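Side-chain contact in biphenyl-2,3-diol 1,2-dioxygenase III-related protein (Vibrio cholerae, PDB 3EY8), which is of unestablished function but binds a metal ion and belongs to the glyoxalase/bleomycin resistance/dioxygenase (vicinal oxygen chelate) superfamily: residues B[28-33]-B[92-97]. The protein carries 9 engineered substitutions. Residues are numbered along the deposited sequence; the frame is centred on the assembly and turned at random.
Sequences YEKVLG and ENQGVV. Engineered in segment 92-97: V97 (natural residue Thr).
K30 and V31, on the last turn of helix 21-32, meet Q94 and V96 where helix 84-93 has ended, and the two backbones come closest at V31 and Q94, whose CA atoms lie 6.6 Å apart. A Schellman motif closes the second helix: G95, at positive phi, donates its N-H to O of E92, N to O 2.8 Å, and Q94 before it and V96 after it both direct CB toward the first helix. Two helix C-termini thus meet without a hydrogen bond between the segments. K30 reaches out fully extended, CG anti to its N (chi1 170°), and its aliphatic stem passes slantwise over the bent Q94 side chain. CE of K30 lies 3.0 Å from OE1 of Q94, while NZ of K30 stands farther from that oxygen, at 4.1 Å. Q94 is bent at chi2 (-48°), and its NE2 bonds back to O of Y90, which holds the amide against the preceding helix 84-93. Beside this pair, CG2 of V31 touches CG2 of V96 at 4.0 Å, an apolar contact. Outside the segments, the hydroxyl of Y90 hydrogen-bonds O of K30 and so joins the two helices directly. V31 and V96 both pack on V91 of helix 84-93 and on F117 of strand 110-118, which seats this meeting of helix ends against the second four-stranded sheet of the vicinal oxygen chelate fold.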
loop_
_atom_site.group_PDB
_atom_site.type_symbol
_atom_site.label_atom_id
_atom_site.label_comp_id
_atom_site.label_asym_id
_atom_site.label_seq_id
_atom_site.Cartn_x
_atom_site.Cartn_y
_atom_site.Cartn_z
ATOM N N TYR B 28 -7.718 -11.741 7.865
ATOM C CA TYR B 28 -7.688 -10.311 8.161
ATOM C C TYR B 28 -8.806 -9.870 9.113
ATOM O O TYR B 28 -8.620 -8.944 9.905
ATOM C CB TYR B 28 -7.672 -9.480 6.875
ATOM C CG TYR B 28 -6.292 -9.428 6.259
ATOM C CD1 TYR B 28 -5.877 -10.398 5.352
ATOM C CD2 TYR B 28 -5.392 -8.438 6.621
ATOM C CE1 TYR B 28 -4.606 -10.359 4.794
ATOM C CE2 TYR B 28 -4.118 -8.397 6.079
ATOM C CZ TYR B 28 -3.734 -9.359 5.167
ATOM O OH TYR B 28 -2.473 -9.310 4.632
ATOM N N GLU B 29 -9.957 -10.536 9.044
ATOM C CA GLU B 29 -11.028 -10.246 9.993
ATOM C C GLU B 29 -10.648 -10.697 11.400
ATOM O O GLU B 29 -10.764 -9.932 12.354
ATOM C CB GLU B 29 -12.363 -10.873 9.552
ATOM C CG GLU B 29 -13.000 -10.157 8.361
ATOM C CD GLU B 29 -14.508 -10.343 8.271
ATOM O OE1 GLU B 29 -15.002 -11.462 8.529
ATOM O OE2 GLU B 29 -15.202 -9.362 7.932
ATOM N N LYS B 30 -10.175 -11.932 11.521
ATOM C CA LYS B 30 -9.878 -12.519 12.824
ATOM C C LYS B 30 -8.625 -11.928 13.461
ATOM O O LYS B 30 -8.581 -11.694 14.669
ATOM C CB LYS B 30 -9.754 -14.039 12.702
ATOM C CG LYS B 30 -9.215 -14.723 13.944
ATOM C CD LYS B 30 -9.282 -16.236 13.816
ATOM C CE LYS B 30 -8.721 -16.917 15.059
ATOM N NZ LYS B 30 -9.178 -18.328 15.181
ATOM N N VAL B 31 -7.607 -11.669 12.645
ATOM C CA VAL B 31 -6.312 -11.260 13.174
ATOM C C VAL B 31 -6.173 -9.745 13.305
ATOM O O VAL B 31 -5.637 -9.257 14.295
ATOM C CB VAL B 31 -5.154 -11.855 12.336
ATOM C CG1 VAL B 31 -3.801 -11.415 12.879
ATOM C CG2 VAL B 31 -5.248 -13.374 12.332
ATOM N N LEU B 32 -6.683 -9.004 12.324
ATOM C CA LEU B 32 -6.536 -7.549 12.327
ATOM C C LEU B 32 -7.843 -6.802 12.537
ATOM O O LEU B 32 -7.861 -5.573 12.552
ATOM C CB LEU B 32 -5.880 -7.077 11.030
ATOM C CG LEU B 32 -4.394 -7.424 10.954
ATOM C CD1 LEU B 32 -3.763 -6.818 9.721
ATOM C CD2 LEU B 32 -3.683 -6.952 12.221
ATOM N N GLY B 33 -8.935 -7.543 12.693
ATOM C CA GLY B 33 -10.230 -6.931 12.934
ATOM C C GLY B 33 -10.756 -6.104 11.778
ATOM O O GLY B 33 -11.567 -5.200 11.972
ATOM N N GLU B 92 -1.021 -13.323 18.716
ATOM C CA GLU B 92 -0.540 -14.635 19.145
ATOM C C GLU B 92 -1.679 -15.547 19.583
ATOM O O GLU B 92 -1.646 -16.754 19.346
ATOM C CB GLU B 92 0.467 -14.503 20.287
ATOM C CG GLU B 92 1.848 -14.110 19.835
ATOM C CD GLU B 92 2.904 -14.447 20.868
ATOM O OE1 GLU B 92 2.563 -14.537 22.065
ATOM O OE2 GLU B 92 4.074 -14.617 20.475
ATOM N N ASN B 93 -2.684 -14.966 20.229
ATOM C CA ASN B 93 -3.834 -15.733 20.691
ATOM C C ASN B 93 -4.674 -16.293 19.547
ATOM O O ASN B 93 -5.509 -17.167 19.757
ATOM C CB ASN B 93 -4.699 -14.894 21.629
ATOM C CG ASN B 93 -4.099 -14.767 23.017
ATOM O OD1 ASN B 93 -3.027 -15.305 23.294
ATOM N ND2 ASN B 93 -4.790 -14.050 23.898
ATOM N N GLN B 94 -4.454 -15.791 18.335
ATOM C CA GLN B 94 -5.131 -16.350 17.168
ATOM C C GLN B 94 -4.296 -17.472 16.548
ATOM O O GLN B 94 -4.683 -18.062 15.542
ATOM C CB GLN B 94 -5.450 -15.263 16.134
ATOM C CG GLN B 94 -6.080 -14.017 16.735
ATOM C CD GLN B 94 -7.221 -14.334 17.689
ATOM O OE1 GLN B 94 -8.177 -15.024 17.330
ATOM N NE2 GLN B 94 -7.129 -13.820 18.911
ATOM N N GLY B 95 -3.154 -17.770 17.163
ATOM C CA GLY B 95 -2.308 -18.864 16.712
ATOM C C GLY B 95 -1.267 -18.412 15.706
ATOM O O GLY B 95 -0.615 -19.228 15.052
ATOM N N VAL B 96 -1.108 -17.099 15.592
ATOM C CA VAL B 96 -0.183 -16.506 14.632
ATOM C C VAL B 96 1.203 -16.286 15.226
ATOM O O VAL B 96 1.344 -15.769 16.335
ATOM C CB VAL B 96 -0.741 -15.175 14.080
ATOM C CG1 VAL B 96 0.314 -14.431 13.261
ATOM C CG2 VAL B 96 -1.974 -15.443 13.236
ATOM N N VAL B 97 2.225 -16.689 14.477
ATOM C CA VAL B 97 3.606 -16.582 14.932
ATOM C C VAL B 97 4.144 -15.177 14.703
ATOM O O VAL B 97 4.220 -14.700 13.564
ATOM C CB VAL B 97 4.514 -17.618 14.235
ATOM C CG1 VAL B 97 5.975 -17.358 14.554
ATOM C CG2 VAL B 97 4.114 -19.035 14.658
#